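Local coordinates for putative peptide binding protein (Ruminococcus gnavus, PDB 3NOH) that is of unknown function but probably binds peptides, with a fold apparently related to that of periplasmic binding proteins, at residues S22-M27 and F113-D118; D63-E68 and Q92-S97. All blocks are in the same frame, centred on the assembly; numbering follows the deposited sequence. Where two conformers were deposited one is given.

Contact 1: S22-M27 and F113-D118; sequences SYIFCM and FLSESD
Ser115 O takes the N-H of Ile24 at 2.8 Å, almost head-on to its carbonyl, and Tyr23 CA adds a C-H...O contact to the same oxygen at 3.2 Å. Ser115 N returns a bond to Ile24 O, and Cys26 and Phe113 make a second reciprocal pair of backbone bonds, so the two strands are zipped in antiparallel register. Beyond the strand end, Ser117 N reaches Ser22 O from above the carbonyl plane. On the face carrying Ile24, Cys26, Phe113 and Ser115, the Phe113 ring meets both Cys26 and Ile24. With its CG between the backbone N and the carbonyl carbon (chi1 69°), the ring comes to lie beside strand 22-27, against Cys26. Cys26 CB lies over one face, 3.7 Å from the Phe113 ring centroid in a CH-pi contact, while Cys26 SG approaches the same ring obliquely. Ile24 CD1 also comes in obliquely, 3.8 Å from Phe113 CE1. Ile24 CG1 rests against Ser115 OG, whose hydroxyl donates to Glu116 O at 2.8 Å. These are central strands of a mixed sheet, and an antiparallel strand between parallel ones is consistent with a lobe of a type II periplasmic binding protein. On the other face, Phe25 presents its ring edge, through CD1, to Leu114 CD2 at 3.9 Å; Phe25 also packs against Val47 of helix 37-47, and Leu114 against helix 71-86. Tyr23 and Glu116 run side by side, Tyr23 CE2 against Glu116 CG at 3.7 Å, with ring and carboxylate planes 81° apart. A water lies in the plane of the Tyr23 ring, between its OH and Glu116 OE2, and the hydroxyl is also hydrogen-bonded to Glu20 N.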
# COMPACT_ATOMS: atom_id res chain seq x y z
N SER A 22 6.94 9.02 8.80
CA SER A 22 6.16 7.78 8.81
C SER A 22 5.25 7.74 7.64
O SER A 22 4.69 8.75 7.22
CB SER A 22 5.27 7.73 10.09
OG SER A 22 6.06 7.59 11.24
N TYR A 23 5.08 6.54 7.11
CA TYR A 23 4.17 6.26 6.05
C TYR A 23 3.35 5.09 6.48
O TYR A 23 3.69 4.36 7.43
CB TYR A 23 4.94 5.91 4.76
CG TYR A 23 5.71 7.08 4.24
CD1 TYR A 23 6.93 7.39 4.78
CD2 TYR A 23 5.19 7.89 3.22
CE1 TYR A 23 7.65 8.52 4.34
CE2 TYR A 23 5.89 9.00 2.78
CZ TYR A 23 7.11 9.31 3.34
OH TYR A 23 7.83 10.41 2.88
N ILE A 24 2.24 4.94 5.75
CA ILE A 24 1.45 3.76 5.90
C ILE A 24 1.22 3.02 4.62
O ILE A 24 1.10 3.61 3.55
CB ILE A 24 0.13 4.02 6.59
CG1 ILE A 24 -0.77 4.94 5.81
CG2 ILE A 24 0.31 4.51 8.06
CD1 ILE A 24 -2.24 4.82 6.39
N PHE A 25 1.23 1.67 4.75
CA PHE A 25 0.75 0.76 3.75
C PHE A 25 -0.54 0.20 4.26
O PHE A 25 -0.54 -0.48 5.29
CB PHE A 25 1.75 -0.33 3.41
CG PHE A 25 1.23 -1.36 2.47
CD1 PHE A 25 0.99 -1.05 1.16
CD2 PHE A 25 0.98 -2.68 2.91
CE1 PHE A 25 0.49 -1.98 0.29
CE2 PHE A 25 0.50 -3.62 2.01
CZ PHE A 25 0.25 -3.27 0.72
N CYS A 26 -1.64 0.45 3.53
CA CYS A 26 -2.98 0.22 4.06
C CYS A 26 -3.76 -0.64 3.05
O CYS A 26 -3.78 -0.33 1.86
CB CYS A 26 -3.70 1.58 4.29
SG CYS A 26 -5.27 1.39 5.12
N MSE A 27 -4.41 -1.70 3.56
CA MSE A 27 -5.20 -2.63 2.75
C MSE A 27 -6.63 -2.60 3.22
O MSE A 27 -6.90 -2.52 4.43
CB MSE A 27 -4.64 -4.07 2.89
CG MSE A 27 -3.25 -4.22 2.30
SE MSE A 27 -2.43 -5.85 2.82
CE MSE A 27 -1.97 -5.28 4.63
N PHE A 113 -3.35 1.26 -0.45
CA PHE A 113 -2.71 2.52 -0.72
C PHE A 113 -1.46 2.71 0.09
O PHE A 113 -1.27 2.07 1.15
CB PHE A 113 -3.64 3.75 -0.58
CG PHE A 113 -4.10 4.08 0.82
CD1 PHE A 113 -3.32 4.86 1.64
CD2 PHE A 113 -5.31 3.60 1.30
CE1 PHE A 113 -3.73 5.20 2.90
CE2 PHE A 113 -5.73 3.93 2.56
CZ PHE A 113 -4.93 4.72 3.39
N LEU A 114 -0.64 3.64 -0.36
CA LEU A 114 0.52 4.14 0.38
C LEU A 114 0.33 5.61 0.64
O LEU A 114 -0.08 6.33 -0.26
CB LEU A 114 1.78 3.96 -0.45
CG LEU A 114 2.35 2.56 -0.54
CD1 LEU A 114 3.29 2.44 -1.75
CD2 LEU A 114 3.07 2.19 0.78
N SER A 115 0.65 6.08 1.83
CA SER A 115 0.59 7.52 2.06
C SER A 115 1.49 7.93 3.20
O SER A 115 1.86 7.13 4.07
CB SER A 115 -0.85 8.02 2.34
OG SER A 115 -1.28 7.64 3.66
N GLU A 116 1.81 9.22 3.23
CA GLU A 116 2.29 9.86 4.45
C GLU A 116 1.28 9.51 5.54
O GLU A 116 0.06 9.49 5.27
CB GLU A 116 2.36 11.39 4.30
CG GLU A 116 3.51 11.78 3.40
CD GLU A 116 3.83 13.28 3.36
OE1 GLU A 116 3.22 14.09 4.10
OE2 GLU A 116 4.86 13.58 2.68
N SER A 117 1.76 9.25 6.74
CA SER A 117 0.92 8.70 7.79
C SER A 117 -0.28 9.61 8.13
O SER A 117 -1.36 9.07 8.47
CB SER A 117 1.70 8.38 9.05
OG SER A 117 2.28 9.54 9.61
N ASP A 118 -0.09 10.94 7.96
CA ASP A 118 -1.13 11.92 8.30
C ASP A 118 -1.99 12.37 7.13
O ASP A 118 -2.78 13.31 7.27
CB ASP A 118 -0.53 13.15 8.97
CG ASP A 118 0.52 13.88 8.10
OD1 ASP A 118 1.04 13.36 7.09
OD2 ASP A 118 0.88 15.00 8.51
O HOH W 1 6.70 12.02 1.29

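Contact 2: D63-E68 and Q92-S97; sequences DIYVSE and QIKQYS
Asp63-Ser67 and Gln92-Tyr96 run parallel in five successive pairs, their axes 4.6 Å apart and twisted by 32°, with five backbone bonds alternating from Ile64 N to Gln92 O through to Glu68 N to Tyr96 O. On the face carrying Tyr65 and Lys94, the Asp63 carboxylate is held at both oxygens. Gln92 NE2 gives Asp63 OD1 a nearly straight bond of 2.9 Å, arriving on the syn side but 34° out of the carboxylate plane. In the conformer given for Lys94, NZ comes to Asp63 OD2 from above that plane at 2.9 Å as a salt bridge; the lysine chain is extended beyond CG and passes its CB by Tyr65 CD1. A water accepts from Lys94 NZ at 2.9 Å and also bonds Tyr65 OH, which has a further partner in Arg104 NH1. Tyr65 and Tyr96 form a T-shaped pair: Tyr96 CE2 sits over the Tyr65 face, displaced toward the rim and 3.5 Å from Tyr65 CD1, with the rings 67° apart and centroids 4.7 Å from each other. Arg104 adds a cation-pi contact to Tyr96. The other face carries Ile64, Ile93, Val66 and Gln95, meeting mostly through aliphatic carbons. Ile93 and Ile64 lie side by side, Ile93 CD1 3.7 Å from Ile64 CB, while Ile93 CG2 crosses to Val66 CG1 at 3.6 Å in the Val66 conformer given. Past the strand ends, Glu68 lays CB against Gln95 CG and its carboxylate near Ser97, the N-cap whose OG accepts from Met100 N at the start of helix 98-107. The pair forms the two strands of a beta-alpha-beta unit whose connecting helix, 71-86, packs against Ile93 and Val66, while strand 112-116 borders 61-67 on its other side and meets Ile64 through Leu114.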
# COMPACT_ATOMS: atom_id res chain seq x y z
N ASP A 63 -4.30 -3.24 -6.83
CA ASP A 63 -3.77 -1.93 -7.10
C ASP A 63 -3.34 -1.27 -5.79
O ASP A 63 -3.96 -1.42 -4.72
CB ASP A 63 -4.84 -1.06 -7.79
CG ASP A 63 -5.25 -1.59 -9.17
OD1 ASP A 63 -4.48 -2.32 -9.78
OD2 ASP A 63 -6.39 -1.26 -9.61
N ILE A 64 -2.32 -0.42 -5.90
CA ILE A 64 -1.91 0.44 -4.82
C ILE A 64 -2.07 1.90 -5.24
O ILE A 64 -1.48 2.33 -6.23
CB ILE A 64 -0.42 0.23 -4.41
CG1 ILE A 64 -0.22 -1.22 -3.97
CG2 ILE A 64 -0.03 1.21 -3.28
CD1 ILE A 64 1.24 -1.65 -3.71
N TYR A 65 -2.89 2.66 -4.54
CA TYR A 65 -3.06 4.08 -4.81
C TYR A 65 -2.03 4.93 -4.08
O TYR A 65 -1.56 4.57 -3.01
CB TYR A 65 -4.45 4.55 -4.40
CG TYR A 65 -5.61 3.92 -5.11
CD1 TYR A 65 -5.47 3.23 -6.28
CD2 TYR A 65 -6.89 4.11 -4.60
CE1 TYR A 65 -6.58 2.68 -6.96
CE2 TYR A 65 -7.99 3.58 -5.24
CZ TYR A 65 -7.84 2.91 -6.43
OH TYR A 65 -8.95 2.37 -7.07
N VAL A 66 -1.67 6.06 -4.66
CA VAL A 66 -0.68 6.97 -4.09
C VAL A 66 -1.07 8.39 -4.48
O VAL A 66 -1.59 8.60 -5.56
CB VAL A 66 0.75 6.64 -4.60
CG1 VAL A 66 0.84 6.73 -6.13
CG2 VAL A 66 1.81 7.54 -3.96
N SER A 67 -0.78 9.37 -3.62
CA SER A 67 -1.06 10.74 -4.00
C SER A 67 -0.05 11.24 -5.06
O SER A 67 1.19 11.08 -4.92
CB SER A 67 -0.91 11.64 -2.80
OG SER A 67 -0.95 13.02 -3.19
N GLU A 68 -0.58 11.84 -6.11
CA GLU A 68 0.22 12.30 -7.24
C GLU A 68 1.17 13.46 -6.92
O GLU A 68 2.06 13.77 -7.74
CB GLU A 68 -0.72 12.70 -8.39
CG GLU A 68 -1.55 13.95 -8.11
CD GLU A 68 -2.74 14.13 -9.09
OE1 GLU A 68 -2.94 13.25 -9.99
OE2 GLU A 68 -3.49 15.13 -8.92
N GLN A 92 -0.38 -3.01 -9.75
CA GLN A 92 -0.28 -1.70 -10.43
C GLN A 92 -0.30 -0.59 -9.39
O GLN A 92 -1.00 -0.69 -8.36
CB GLN A 92 -1.48 -1.47 -11.39
CG GLN A 92 -1.69 -2.49 -12.36
CD GLN A 92 -2.86 -2.22 -13.26
OE1 GLN A 92 -2.71 -2.14 -14.48
NE2 GLN A 92 -4.08 -2.08 -12.65
N ILE A 93 0.43 0.48 -9.66
CA ILE A 93 0.37 1.73 -8.89
C ILE A 93 -0.50 2.72 -9.75
O ILE A 93 -0.32 2.87 -10.94
CB ILE A 93 1.74 2.37 -8.70
CG1 ILE A 93 2.78 1.35 -8.14
CG2 ILE A 93 1.61 3.64 -7.79
CD1 ILE A 93 2.32 0.70 -6.84
N LYS A 94 -1.45 3.37 -9.06
CA LYS A 94 -2.35 4.37 -9.65
C LYS A 94 -2.35 5.59 -8.77
O LYS A 94 -2.69 5.51 -7.57
CB LYS A 94 -3.77 3.82 -9.72
CG LYS A 94 -3.92 2.70 -10.69
CD LYS A 94 -5.38 2.34 -10.90
CE LYS A 94 -5.47 1.16 -11.79
NZ LYS A 94 -6.87 0.58 -11.82
N GLN A 95 -1.95 6.71 -9.36
CA GLN A 95 -1.88 7.98 -8.64
C GLN A 95 -3.18 8.75 -8.85
O GLN A 95 -3.77 8.76 -9.94
CB GLN A 95 -0.64 8.80 -9.01
CG GLN A 95 -0.64 9.51 -10.36
CD GLN A 95 -0.27 8.66 -11.55
OE1 GLN A 95 -0.75 7.52 -11.72
NE2 GLN A 95 0.54 9.23 -12.45
N TYR A 96 -3.54 9.46 -7.80
CA TYR A 96 -4.69 10.36 -7.75
C TYR A 96 -4.31 11.60 -6.96
O TYR A 96 -3.35 11.60 -6.21
CB TYR A 96 -5.85 9.67 -7.02
CG TYR A 96 -6.37 8.45 -7.74
CD1 TYR A 96 -7.27 8.53 -8.82
CD2 TYR A 96 -5.83 7.20 -7.43
CE1 TYR A 96 -7.65 7.41 -9.52
CE2 TYR A 96 -6.23 6.08 -8.13
CZ TYR A 96 -7.12 6.18 -9.15
OH TYR A 96 -7.50 5.03 -9.85
N SER A 97 -5.13 12.65 -7.02
CA SER A 97 -4.91 13.72 -6.06
C SER A 97 -5.01 13.18 -4.63
O SER A 97 -5.74 12.23 -4.36
CB SER A 97 -5.93 14.83 -6.27
OG SER A 97 -7.27 14.40 -5.96
O HOH W 2 -8.67 1.12 -9.64

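Contacts 1 and 2 share one sheet, in which strands 61-67 and 112-116 are immediate neighbours, and their centres lie about 12 Å apart. They meet directly where Leu114 N comes within 3.0 Å of Tyr65 O, a probable hydrogen bond, and Phe113 CB packs on the same Tyr65 O at 3.3 Å. Ile64 CG2 fills in beside Leu114 N, 3.8 Å away. Contact 2 is nested in the chain loop that contact 1 closes: the beta-alpha-beta unit lies in the sequence between 22-27 and 112-116, the two strands that contact 1 pairs. Helix 71-86 packs on side chains of both contacts.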